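Local coordinates for protein putative acyl-CoA dehydrogenase (Burkholderia xenovorans, PDB 5JSC) that belongs to the acyl-CoA dehydrogenase family of flavoproteins and binds flavin-adenine dinucleotide within a four-subunit assembly, at residues E334-K339 with Q389-R394; T257-R262 with G328-R333; I220-I223 with P227-R230; L109-L114 with I178-I183. One frame throughout, in Å; residues are numbered along the deposited sequence. Where two conformers were deposited one is given.

Interaction 1: E334-K339 with Q389-R394. With FAD (flavin-adenine dinucleotide), chain M.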
# COMPACT_ATOMS: atom_id res chain seq x y z
N GLU C 334 2.60 -23.24 -1.77
CA GLU C 334 3.41 -22.64 -0.72
C GLU C 334 4.71 -22.06 -1.27
O GLU C 334 5.17 -21.02 -0.78
CB GLU C 334 3.70 -23.68 0.36
CG GLU C 334 2.45 -24.16 1.10
CD GLU C 334 1.67 -25.27 0.38
OE1 GLU C 334 2.06 -25.69 -0.74
OE2 GLU C 334 0.65 -25.73 0.94
N ALA C 335 5.29 -22.70 -2.30
CA ALA C 335 6.46 -22.14 -2.96
C ALA C 335 6.12 -20.86 -3.70
O ALA C 335 6.89 -19.90 -3.68
CB ALA C 335 7.07 -23.17 -3.93
N ALA C 336 4.97 -20.84 -4.39
CA ALA C 336 4.54 -19.63 -5.08
C ALA C 336 4.35 -18.49 -4.09
O ALA C 336 4.78 -17.35 -4.33
CB ALA C 336 3.25 -19.88 -5.85
N MET C 337 3.69 -18.77 -2.96
CA MET C 337 3.50 -17.75 -1.92
C MET C 337 4.83 -17.20 -1.43
O MET C 337 5.00 -15.99 -1.28
CB MET C 337 2.75 -18.34 -0.73
CG MET C 337 1.28 -18.22 -0.74
SD MET C 337 0.75 -18.52 0.96
CE MET C 337 -1.02 -18.54 0.67
N ALA C 338 5.78 -18.10 -1.14
CA ALA C 338 7.07 -17.67 -0.61
C ALA C 338 7.82 -16.83 -1.63
O ALA C 338 8.38 -15.78 -1.29
CB ALA C 338 7.90 -18.88 -0.21
N LYS C 339 7.86 -17.29 -2.89
CA LYS C 339 8.60 -16.58 -3.93
C LYS C 339 8.01 -15.19 -4.15
O LYS C 339 8.73 -14.19 -4.22
CB LYS C 339 8.59 -17.41 -5.22
CG LYS C 339 9.62 -17.01 -6.28
CD LYS C 339 9.12 -15.92 -7.21
CE LYS C 339 10.14 -15.60 -8.29
NZ LYS C 339 9.66 -14.52 -9.23
N GLN C 389 0.83 -15.09 -8.17
CA GLN C 389 -0.47 -14.73 -7.60
C GLN C 389 -1.59 -15.56 -8.19
O GLN C 389 -2.49 -16.01 -7.48
CB GLN C 389 -0.77 -13.26 -7.85
CG GLN C 389 0.08 -12.27 -7.13
CD GLN C 389 -0.34 -10.86 -7.50
OE1 GLN C 389 -0.11 -10.41 -8.62
NE2 GLN C 389 -0.99 -10.16 -6.58
N LEU C 390 -1.58 -15.73 -9.52
CA LEU C 390 -2.64 -16.50 -10.15
C LEU C 390 -2.57 -17.97 -9.79
O LEU C 390 -3.61 -18.62 -9.66
CB LEU C 390 -2.58 -16.30 -11.67
CG LEU C 390 -2.83 -14.87 -12.14
CD1 LEU C 390 -2.47 -14.74 -13.62
CD2 LEU C 390 -4.28 -14.47 -11.89
N ILE C 391 -1.36 -18.52 -9.61
CA ILE C 391 -1.24 -19.89 -9.12
C ILE C 391 -1.94 -20.04 -7.78
O ILE C 391 -2.73 -20.97 -7.56
CB ILE C 391 0.24 -20.31 -9.02
CG1 ILE C 391 0.86 -20.50 -10.40
CG2 ILE C 391 0.40 -21.58 -8.17
CD1 ILE C 391 2.37 -20.59 -10.38
N VAL C 392 -1.68 -19.11 -6.86
CA VAL C 392 -2.27 -19.20 -5.53
C VAL C 392 -3.78 -19.03 -5.61
O VAL C 392 -4.54 -19.80 -5.00
CB VAL C 392 -1.63 -18.16 -4.59
CG1 VAL C 392 -2.37 -18.13 -3.26
CG2 VAL C 392 -0.14 -18.47 -4.39
N GLY C 393 -4.25 -18.02 -6.35
CA GLY C 393 -5.68 -17.76 -6.42
C GLY C 393 -6.45 -18.91 -7.05
O GLY C 393 -7.51 -19.31 -6.56
N ARG C 394 -5.93 -19.45 -8.15
CA ARG C 394 -6.57 -20.61 -8.77
C ARG C 394 -6.59 -21.80 -7.82
O ARG C 394 -7.56 -22.56 -7.79
CB ARG C 394 -5.86 -20.99 -10.07
CG ARG C 394 -6.18 -20.09 -11.24
CD ARG C 394 -5.75 -20.76 -12.55
NE ARG C 394 -4.31 -21.01 -12.58
CZ ARG C 394 -3.41 -20.19 -13.12
NH1 ARG C 394 -3.79 -19.06 -13.69
NH2 ARG C 394 -2.12 -20.50 -13.09
PA FAD M . 6.19 -12.03 -20.42
O1A FAD M . 5.86 -13.47 -20.46
O2A FAD M . 5.97 -11.23 -21.71
O5B FAD M . 5.38 -11.37 -19.23
C5B FAD M . 5.43 -9.94 -19.03
C4B FAD M . 4.71 -9.67 -17.74
O4B FAD M . 3.32 -10.04 -17.89
C3B FAD M . 5.16 -10.52 -16.55
O3B FAD M . 6.37 -10.05 -15.95
C2B FAD M . 3.94 -10.43 -15.63
O2B FAD M . 3.99 -9.22 -14.87
C1B FAD M . 2.77 -10.36 -16.63
N9A FAD M . 2.00 -11.59 -16.78
C8A FAD M . 2.46 -12.82 -17.17
N7A FAD M . 1.52 -13.72 -17.31
C5A FAD M . 0.36 -13.04 -16.97
C6A FAD M . -0.99 -13.43 -16.93
N6A FAD M . -1.42 -14.67 -17.21
N1A FAD M . -1.91 -12.51 -16.57
C2A FAD M . -1.49 -11.27 -16.26
N3A FAD M . -0.24 -10.79 -16.26
C4A FAD M . 0.64 -11.73 -16.64
N1 FAD M . 14.52 -18.16 -18.29
C2 FAD M . 15.01 -19.42 -18.50
O2 FAD M . 14.42 -20.25 -19.21
N3 FAD M . 16.20 -19.79 -17.92
C4 FAD M . 16.99 -18.99 -17.11
O4 FAD M . 18.08 -19.39 -16.72
C4X FAD M . 16.45 -17.69 -16.87
N5 FAD M . 17.17 -16.85 -16.17
C5X FAD M . 16.76 -15.53 -16.10
C6 FAD M . 17.59 -14.60 -15.49
C7 FAD M . 17.28 -13.24 -15.49
C7M FAD M . 18.23 -12.26 -14.86
C8 FAD M . 16.08 -12.81 -16.10
C8M FAD M . 15.70 -11.35 -16.12
C9 FAD M . 15.23 -13.75 -16.69
C9A FAD M . 15.57 -15.10 -16.70
N10 FAD M . 14.78 -16.05 -17.39
C10 FAD M . 15.21 -17.35 -17.51
C1' FAD M . 13.57 -15.61 -18.09
C2' FAD M . 12.38 -15.39 -17.17
O2' FAD M . 11.88 -16.63 -16.67
C3' FAD M . 11.27 -14.68 -17.94
O3' FAD M . 11.76 -13.37 -18.19
C4' FAD M . 9.94 -14.60 -17.19
O4' FAD M . 9.35 -15.90 -17.16
C5' FAD M . 8.99 -13.61 -17.83
O5' FAD M . 8.82 -13.99 -19.21
P FAD M . 8.94 -12.79 -20.30
O1P FAD M . 10.20 -12.01 -20.10
O2P FAD M . 8.76 -13.37 -21.67
O3P FAD M . 7.71 -11.83 -19.98
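No flat group lies between Ala336 and Met337 on one helix and Ile391 and Val392 on the other; the guanidinium of Arg394 folds back along its own helix, with Leu390 O 3.8 Å above the plane over its centre and Ile391 N on the same face, nearer the rim. Where the helices meet, the contact is made by aliphatic groups alone. Val392 CG2, set beside its backbone N with CG1 anti to that N (chi1 173°), fits against two neighbours, lying 4.0 Å from Ala336 CB and 3.9 Å from Met337 CG. The extended Met337 chain crosses the valine at about a right angle, which brings its CE 4.2 Å from Val392 CG1. Ile391 adds its branch methyl, CG2, which also comes up against Ala336 CB. With alanine at the closest point, the two axes approach to 8.9 Å, their directions 140° apart. Leu390, one residue before Ile391, is turned to the cofactor instead: its CD1 lies 3.7 Å from FAD N1A, and Gln298 of the second subunit packs on it. This close helix pairing, buried and partly covered by another subunit, belongs to the helical C-terminal domain of the acyl-CoA dehydrogenase fold.

Interaction 2: T257-R262 with G328-R333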
# COMPACT_ATOMS: atom_id res chain seq x y z
N THR C 257 10.57 -28.99 -11.75
CA THR C 257 11.87 -28.43 -11.43
C THR C 257 11.71 -27.04 -10.81
O THR C 257 12.35 -26.72 -9.80
CB THR C 257 12.74 -28.38 -12.69
OG1 THR C 257 12.86 -29.70 -13.24
CG2 THR C 257 14.13 -27.85 -12.37
N LEU C 258 10.85 -26.22 -11.40
CA LEU C 258 10.59 -24.89 -10.84
C LEU C 258 9.96 -24.97 -9.45
O LEU C 258 10.20 -24.09 -8.61
CB LEU C 258 9.69 -24.11 -11.80
CG LEU C 258 10.42 -23.66 -13.06
CD1 LEU C 258 9.40 -23.33 -14.15
CD2 LEU C 258 11.30 -22.44 -12.76
N ASP C 259 9.14 -25.99 -9.18
CA ASP C 259 8.53 -26.12 -7.86
C ASP C 259 9.58 -26.33 -6.78
O ASP C 259 9.39 -25.89 -5.64
CB ASP C 259 7.54 -27.27 -7.84
CG ASP C 259 6.21 -26.91 -8.46
OD1 ASP C 259 5.94 -25.71 -8.63
OD2 ASP C 259 5.43 -27.85 -8.75
N ILE C 260 10.68 -27.00 -7.11
CA ILE C 260 11.78 -27.12 -6.16
C ILE C 260 12.43 -25.77 -5.93
O ILE C 260 12.59 -25.31 -4.79
CB ILE C 260 12.82 -28.14 -6.67
CG1 ILE C 260 12.15 -29.49 -6.92
CG2 ILE C 260 13.99 -28.25 -5.68
CD1 ILE C 260 13.10 -30.51 -7.53
N PHE C 261 12.84 -25.10 -7.00
CA PHE C 261 13.75 -23.99 -6.80
C PHE C 261 13.07 -22.64 -6.64
O PHE C 261 13.74 -21.69 -6.25
CB PHE C 261 14.79 -23.99 -7.93
CG PHE C 261 15.73 -25.16 -7.82
CD1 PHE C 261 16.75 -25.14 -6.89
CD2 PHE C 261 15.54 -26.31 -8.57
CE1 PHE C 261 17.60 -26.22 -6.73
CE2 PHE C 261 16.39 -27.40 -8.43
CZ PHE C 261 17.41 -27.35 -7.50
N ARG C 262 11.75 -22.53 -6.86
CA ARG C 262 11.09 -21.25 -6.56
C ARG C 262 11.26 -20.87 -5.09
O ARG C 262 11.46 -19.70 -4.77
CB ARG C 262 9.61 -21.28 -6.95
CG ARG C 262 9.35 -20.90 -8.41
CD ARG C 262 7.91 -21.17 -8.81
NE ARG C 262 7.70 -20.90 -10.23
CZ ARG C 262 6.62 -21.27 -10.90
NH1 ARG C 262 5.65 -21.94 -10.29
NH2 ARG C 262 6.51 -20.96 -12.19
N GLY C 328 8.05 -34.50 1.91
CA GLY C 328 7.61 -35.24 0.75
C GLY C 328 6.34 -34.73 0.12
O GLY C 328 5.72 -35.45 -0.66
N GLU C 329 5.92 -33.52 0.45
CA GLU C 329 4.65 -32.98 -0.03
C GLU C 329 4.88 -32.03 -1.19
O GLU C 329 5.93 -31.39 -1.31
CB GLU C 329 3.91 -32.26 1.10
CG GLU C 329 3.52 -33.19 2.22
CD GLU C 329 2.44 -34.16 1.81
OE1 GLU C 329 1.40 -33.69 1.29
OE2 GLU C 329 2.63 -35.38 1.97
N ASN C 330 3.86 -31.94 -2.04
CA ASN C 330 3.84 -30.93 -3.10
C ASN C 330 3.75 -29.54 -2.48
O ASN C 330 3.04 -29.33 -1.51
CB ASN C 330 2.63 -31.17 -4.00
CG ASN C 330 2.40 -30.06 -4.99
OD1 ASN C 330 1.74 -29.05 -4.68
ND2 ASN C 330 2.93 -30.23 -6.19
N VAL C 331 4.48 -28.59 -3.07
CA VAL C 331 4.44 -27.23 -2.53
C VAL C 331 4.17 -26.20 -3.62
O VAL C 331 4.62 -25.05 -3.52
CB VAL C 331 5.75 -26.87 -1.78
CG1 VAL C 331 5.86 -27.67 -0.49
CG2 VAL C 331 6.98 -27.08 -2.67
N THR C 332 3.40 -26.56 -4.66
CA THR C 332 3.12 -25.59 -5.71
C THR C 332 2.56 -24.29 -5.14
O THR C 332 3.02 -23.19 -5.49
CB THR C 332 2.15 -26.18 -6.75
OG1 THR C 332 2.70 -27.40 -7.27
CG2 THR C 332 1.95 -25.21 -7.91
N ARG C 333 1.60 -24.38 -4.21
CA ARG C 333 1.01 -23.18 -3.62
C ARG C 333 2.00 -22.48 -2.69
O ARG C 333 2.19 -21.26 -2.77
CB ARG C 333 -0.27 -23.51 -2.86
CG ARG C 333 -0.97 -22.25 -2.28
CD ARG C 333 -1.98 -22.53 -1.16
NE ARG C 333 -3.23 -23.10 -1.64
CZ ARG C 333 -4.33 -23.25 -0.90
NH1 ARG C 333 -4.34 -22.87 0.37
NH2 ARG C 333 -5.41 -23.80 -1.42
O HOH W 1 5.26 -23.05 -7.55
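Asp259 has the largest share of the buried surface, and Thr332 is its main partner. The carboxylate oxygen OD2 of Asp259 lies 3.1 Å from Thr332 OG1 as the two side chains approach at a slant. The same OG1 receives a hydrogen bond from Asn330 ND2 at 3.0 Å, the hydroxyl lying close to the amide plane. With OG1 beside the backbone N (chi1 -56°), the threonine hydroxyl faces both the aspartate and the asparagine. The other carboxylate oxygen works through water: Asp259 OD1 accepts from a water that also donates to Thr332 O and accepts from Arg262 NH1, each at 3.0 Å. That water sits at the edge of the Arg262 guanidinium, in its plane, and so ties the arginine and the aspartate of one helix to the first turn of helix 332-356. Val331 adds a looser van der Waals touch, its CG2 4.0 Å from the backbone Asp259 O, and its side chain also packs on Leu324 and Arg325 of helix 298-325. The negative charge of Asp259 close to the start of helix 332-356 would probably suit that end of the helix dipole. Asn330 OD1 accepts from Thr332 N at 3.0 Å, with the donor well above the carbonyl plane. The arrangement is an Asx turn leading into a helix start, with Val331 at the N-cap, in the helical C-terminal domain.

Interaction 3: I220-I223 with P227-R230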
# COMPACT_ATOMS: atom_id res chain seq x y z
N ILE C 220 23.68 -11.18 -23.09
CA ILE C 220 22.65 -10.25 -22.62
C ILE C 220 23.16 -9.54 -21.37
O ILE C 220 23.65 -10.18 -20.44
CB ILE C 220 21.33 -10.99 -22.34
CG1 ILE C 220 20.81 -11.64 -23.63
CG2 ILE C 220 20.30 -10.05 -21.77
CD1 ILE C 220 19.65 -12.59 -23.40
N ASP C 221 23.01 -8.21 -21.35
CA ASP C 221 23.40 -7.40 -20.20
C ASP C 221 22.16 -7.00 -19.43
O ASP C 221 21.22 -6.44 -20.01
CB ASP C 221 24.15 -6.15 -20.64
CG ASP C 221 25.43 -6.47 -21.38
OD1 ASP C 221 26.13 -7.41 -20.97
OD2 ASP C 221 25.71 -5.78 -22.39
N VAL C 222 22.14 -7.27 -18.12
CA VAL C 222 21.03 -6.86 -17.27
C VAL C 222 21.56 -5.97 -16.14
O VAL C 222 22.76 -5.85 -15.91
CB VAL C 222 20.24 -8.06 -16.71
CG1 VAL C 222 19.42 -8.71 -17.83
CG2 VAL C 222 21.17 -9.07 -16.04
N ILE C 223 20.61 -5.35 -15.44
CA ILE C 223 20.93 -4.24 -14.53
C ILE C 223 21.86 -4.69 -13.41
O ILE C 223 22.72 -3.92 -12.96
CB ILE C 223 19.63 -3.61 -13.98
CG1 ILE C 223 19.94 -2.38 -13.14
CG2 ILE C 223 18.80 -4.63 -13.17
CD1 ILE C 223 18.69 -1.59 -12.74
N PRO C 227 25.95 -13.89 -16.06
CA PRO C 227 26.09 -14.51 -17.39
C PRO C 227 24.73 -14.90 -17.95
O PRO C 227 24.02 -15.71 -17.35
CB PRO C 227 26.98 -15.73 -17.13
CG PRO C 227 27.59 -15.51 -15.80
CD PRO C 227 26.68 -14.63 -15.01
N LEU C 228 24.38 -14.33 -19.10
CA LEU C 228 23.08 -14.54 -19.73
C LEU C 228 23.26 -14.56 -21.23
O LEU C 228 24.08 -13.81 -21.77
CB LEU C 228 22.08 -13.44 -19.35
CG LEU C 228 21.34 -13.45 -18.01
CD1 LEU C 228 20.64 -12.11 -17.82
CD2 LEU C 228 20.34 -14.58 -17.99
N ALA C 229 22.48 -15.40 -21.92
CA ALA C 229 22.60 -15.41 -23.38
C ALA C 229 21.28 -15.74 -24.05
O ALA C 229 20.37 -16.33 -23.45
CB ALA C 229 23.67 -16.40 -23.86
N ARG C 230 21.21 -15.35 -25.32
CA ARG C 230 20.21 -15.87 -26.25
C ARG C 230 20.85 -17.02 -27.02
O ARG C 230 21.95 -16.87 -27.55
CB ARG C 230 19.74 -14.78 -27.22
CG ARG C 230 18.66 -15.21 -28.20
CD ARG C 230 18.06 -13.97 -28.87
NE ARG C 230 17.12 -14.30 -29.94
CZ ARG C 230 16.15 -13.48 -30.38
NH1 ARG C 230 15.98 -12.28 -29.83
NH2 ARG C 230 15.35 -13.88 -31.36
O HOH W 2 25.93 -11.85 -20.07
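Ile220 and Leu228 are joined through their backbones by one direct hydrogen bond, Ile220 N to Leu228 O at 3.0 Å. It is almost straight at the hydrogen (175°), although the donor stands well above the carbonyl plane. Leu228 O is also gripped by Arg219 NE. The reverse link is bridged by water: Leu228 N donates to a water molecule at 3.1 Å, and the same water lies 2.9 Å from Ile220 O. The water thus takes the place of the second direct bond of an antiparallel hydrogen-bonded pair. Residues 220-223 belong to the connection between strands 214-219 and 228-233, antiparallel neighbours in the beta sheet of the acyl-CoA dehydrogenase middle domain. Apolar contacts add to these polar links. Ile220 CB rests 3.9 Å from Leu228 CB, and its CD1, carried by CG1 anti to the carbonyl carbon (chi1 -61°), extends along the neighbouring backbone to lie 3.6 Å from Ala229 C. Leu228 has two conformers, so its tip contact is less certain; in one, CD1 rests against both methyls of Val222, 3.6 Å from CG1 and from CG2, the two side chains crossing at about a right angle. Leu228 also touches FAD, while Val222 packs on Val362 of the third subunit. Arg230 turns its head group away to a salt bridge with Asp174.

Interaction 4: L109-L114 with I178-I183. With FAD (flavin-adenine dinucleotide), chain M.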
# COMPACT_ATOMS: atom_id res chain seq x y z
N LEU C 109 25.56 -20.80 -7.25
CA LEU C 109 25.03 -22.00 -6.60
C LEU C 109 23.63 -22.31 -7.11
O LEU C 109 23.30 -23.48 -7.39
CB LEU C 109 25.01 -21.82 -5.08
CG LEU C 109 24.56 -23.09 -4.33
CD1 LEU C 109 25.46 -23.42 -3.12
CD2 LEU C 109 23.12 -22.95 -3.86
N ALA C 110 22.80 -21.28 -7.26
CA ALA C 110 21.42 -21.48 -7.70
C ALA C 110 21.36 -22.23 -9.02
O ALA C 110 20.54 -23.14 -9.19
CB ALA C 110 20.73 -20.12 -7.84
N MET C 111 22.20 -21.84 -9.98
CA MET C 111 22.09 -22.44 -11.30
C MET C 111 22.62 -23.86 -11.35
O MET C 111 22.18 -24.63 -12.21
CB MET C 111 22.82 -21.58 -12.34
CG MET C 111 22.11 -20.27 -12.61
SD MET C 111 20.34 -20.46 -12.95
CE MET C 111 20.36 -21.70 -14.25
N GLN C 112 23.52 -24.24 -10.45
CA GLN C 112 23.89 -25.64 -10.36
C GLN C 112 22.71 -26.49 -9.90
O GLN C 112 22.62 -27.66 -10.26
CB GLN C 112 25.08 -25.82 -9.41
CG GLN C 112 26.35 -25.15 -9.91
CD GLN C 112 26.78 -25.67 -11.27
OE1 GLN C 112 26.54 -25.02 -12.29
NE2 GLN C 112 27.42 -26.84 -11.29
N GLY C 113 21.80 -25.92 -9.11
CA GLY C 113 20.57 -26.58 -8.75
C GLY C 113 19.54 -26.56 -9.87
O GLY C 113 19.15 -27.61 -10.38
N LEU C 114 19.10 -25.36 -10.26
CA LEU C 114 18.03 -25.26 -11.26
C LEU C 114 18.43 -25.93 -12.57
O LEU C 114 17.62 -26.63 -13.19
CB LEU C 114 17.68 -23.78 -11.49
CG LEU C 114 16.62 -23.53 -12.57
CD1 LEU C 114 15.28 -24.10 -12.16
CD2 LEU C 114 16.52 -22.02 -12.85
N ILE C 178 18.88 -16.86 -20.86
CA ILE C 178 19.34 -18.13 -20.30
C ILE C 178 20.52 -17.87 -19.37
O ILE C 178 21.60 -17.47 -19.82
CB ILE C 178 19.71 -19.13 -21.41
CG1 ILE C 178 18.49 -19.39 -22.30
CG2 ILE C 178 20.22 -20.43 -20.78
CD1 ILE C 178 17.21 -19.69 -21.52
N SER C 179 20.31 -18.11 -18.07
CA SER C 179 21.37 -17.97 -17.08
C SER C 179 22.51 -18.94 -17.37
O SER C 179 22.28 -20.11 -17.71
CB SER C 179 20.81 -18.23 -15.69
OG SER C 179 19.90 -17.21 -15.32
N ASN C 180 23.75 -18.47 -17.20
CA ASN C 180 24.97 -19.17 -17.59
C ASN C 180 25.06 -19.37 -19.10
O ASN C 180 25.94 -20.11 -19.57
CB ASN C 180 25.12 -20.52 -16.87
CG ASN C 180 25.45 -20.37 -15.40
OD1 ASN C 180 25.93 -19.32 -14.97
ND2 ASN C 180 25.19 -21.41 -14.62
N GLY C 181 24.19 -18.74 -19.88
CA GLY C 181 24.28 -18.85 -21.32
C GLY C 181 25.64 -18.39 -21.80
O GLY C 181 26.13 -17.33 -21.40
N GLY C 182 26.28 -19.19 -22.66
CA GLY C 182 27.60 -18.89 -23.14
C GLY C 182 28.73 -19.52 -22.35
O GLY C 182 29.84 -19.63 -22.87
N ILE C 183 28.48 -19.93 -21.10
CA ILE C 183 29.53 -20.55 -20.30
C ILE C 183 29.12 -21.91 -19.74
O ILE C 183 29.96 -22.62 -19.17
CB ILE C 183 29.99 -19.62 -19.17
CG1 ILE C 183 28.86 -19.34 -18.18
CG2 ILE C 183 30.57 -18.33 -19.73
CD1 ILE C 183 29.29 -18.40 -17.11
PA FAD M . 6.19 -12.03 -20.42
O1A FAD M . 5.86 -13.47 -20.46
O2A FAD M . 5.97 -11.23 -21.71
O5B FAD M . 5.38 -11.37 -19.23
C5B FAD M . 5.43 -9.94 -19.03
C4B FAD M . 4.71 -9.67 -17.74
O4B FAD M . 3.32 -10.04 -17.89
C3B FAD M . 5.16 -10.52 -16.55
O3B FAD M . 6.37 -10.05 -15.95
C2B FAD M . 3.94 -10.43 -15.63
O2B FAD M . 3.99 -9.22 -14.87
C1B FAD M . 2.77 -10.36 -16.63
N9A FAD M . 2.00 -11.59 -16.78
C8A FAD M . 2.46 -12.82 -17.17
N7A FAD M . 1.52 -13.72 -17.31
C5A FAD M . 0.36 -13.04 -16.97
C6A FAD M . -0.99 -13.43 -16.93
N6A FAD M . -1.42 -14.67 -17.21
N1A FAD M . -1.91 -12.51 -16.57
C2A FAD M . -1.49 -11.27 -16.26
N3A FAD M . -0.24 -10.79 -16.26
C4A FAD M . 0.64 -11.73 -16.64
N1 FAD M . 14.52 -18.16 -18.29
C2 FAD M . 15.01 -19.42 -18.50
O2 FAD M . 14.42 -20.25 -19.21
N3 FAD M . 16.20 -19.79 -17.92
C4 FAD M . 16.99 -18.99 -17.11
O4 FAD M . 18.08 -19.39 -16.72
C4X FAD M . 16.45 -17.69 -16.87
N5 FAD M . 17.17 -16.85 -16.17
C5X FAD M . 16.76 -15.53 -16.10
C6 FAD M . 17.59 -14.60 -15.49
C7 FAD M . 17.28 -13.24 -15.49
C7M FAD M . 18.23 -12.26 -14.86
C8 FAD M . 16.08 -12.81 -16.10
C8M FAD M . 15.70 -11.35 -16.12
C9 FAD M . 15.23 -13.75 -16.69
C9A FAD M . 15.57 -15.10 -16.70
N10 FAD M . 14.78 -16.05 -17.39
C10 FAD M . 15.21 -17.35 -17.51
C1' FAD M . 13.57 -15.61 -18.09
C2' FAD M . 12.38 -15.39 -17.17
O2' FAD M . 11.88 -16.63 -16.67
C3' FAD M . 11.27 -14.68 -17.94
O3' FAD M . 11.76 -13.37 -18.19
C4' FAD M . 9.94 -14.60 -17.19
O4' FAD M . 9.35 -15.90 -17.16
C5' FAD M . 8.99 -13.61 -17.83
O5' FAD M . 8.82 -13.99 -19.21
P FAD M . 8.94 -12.79 -20.30
O1P FAD M . 10.20 -12.01 -20.10
O2P FAD M . 8.76 -13.37 -21.67
O3P FAD M . 7.71 -11.83 -19.98
O HOH W 3 26.23 -22.22 -12.00
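Met111 of helix 103-122 packs against Ser179 and Asn180, in a turn whose first residue, Ile178, faces the flavin rather than the helix: Ile178 CD1 lies 3.7 Å from FAD O2. Ser179 comes next and serves both partners. Its backbone N donates to FAD O4 at 2.9 Å (156° at the hydrogen), and its OG donates to FAD N5 at 2.9 Å, so the two polar atoms of one residue hold neighbouring positions of the isoalloxazine. The carbon side of the same serine is covered by the methionine, whose chain, bent at both chi2 and chi3, curls so that SD lies 3.6 Å and CE 3.8 Å from Ser179 CB. Asn180 follows with a left-handed backbone (phi 64°), the third position of a type II turn closed by Gly181 N to Ile178 O. Its side chain runs past Met111 in the opposite direction, ND2 coming 3.3 Å from Met111 CB. That amide nitrogen is satisfied by Ala142 O and by a water at 2.9 Å, which in turn donates to Gln112 OE1 on the helix. Gly182 has a positive phi, and the chain turns again as Ile183 N reaches Asn180 O at 3.0 Å. Ile183 then leans on Asp54, Cys57 and Arg58 of helix 53-66. The turn thus sits at the end of strand 168-179 between helices 103-122 and 53-66, with strand 228-233 paired beside it.

Overall arrangement
Interactions 1, 3 and 4 are buried, whereas interaction 2 is only partly buried. Interactions 1 and 2 share helix 332-356 and touch directly, Ile391 CD1 lying 3.5 Å from Arg262 NH1, yet one is purely aliphatic and the other polar and water-linked. Interactions 3 and 4 meet in one sheet, where strands 228-233 and 168-179 are neighbours; the first combines a backbone hydrogen bond and a water bridge with aliphatic packing, while the second sets side chains beside the flavin. Phe261 CZ, 3.3 Å from Gly113 C, connects interaction 2 to the helix of interaction 4. Residues of interactions 1 and 4 contact opposite ends of the FAD, adenine and isoalloxazine.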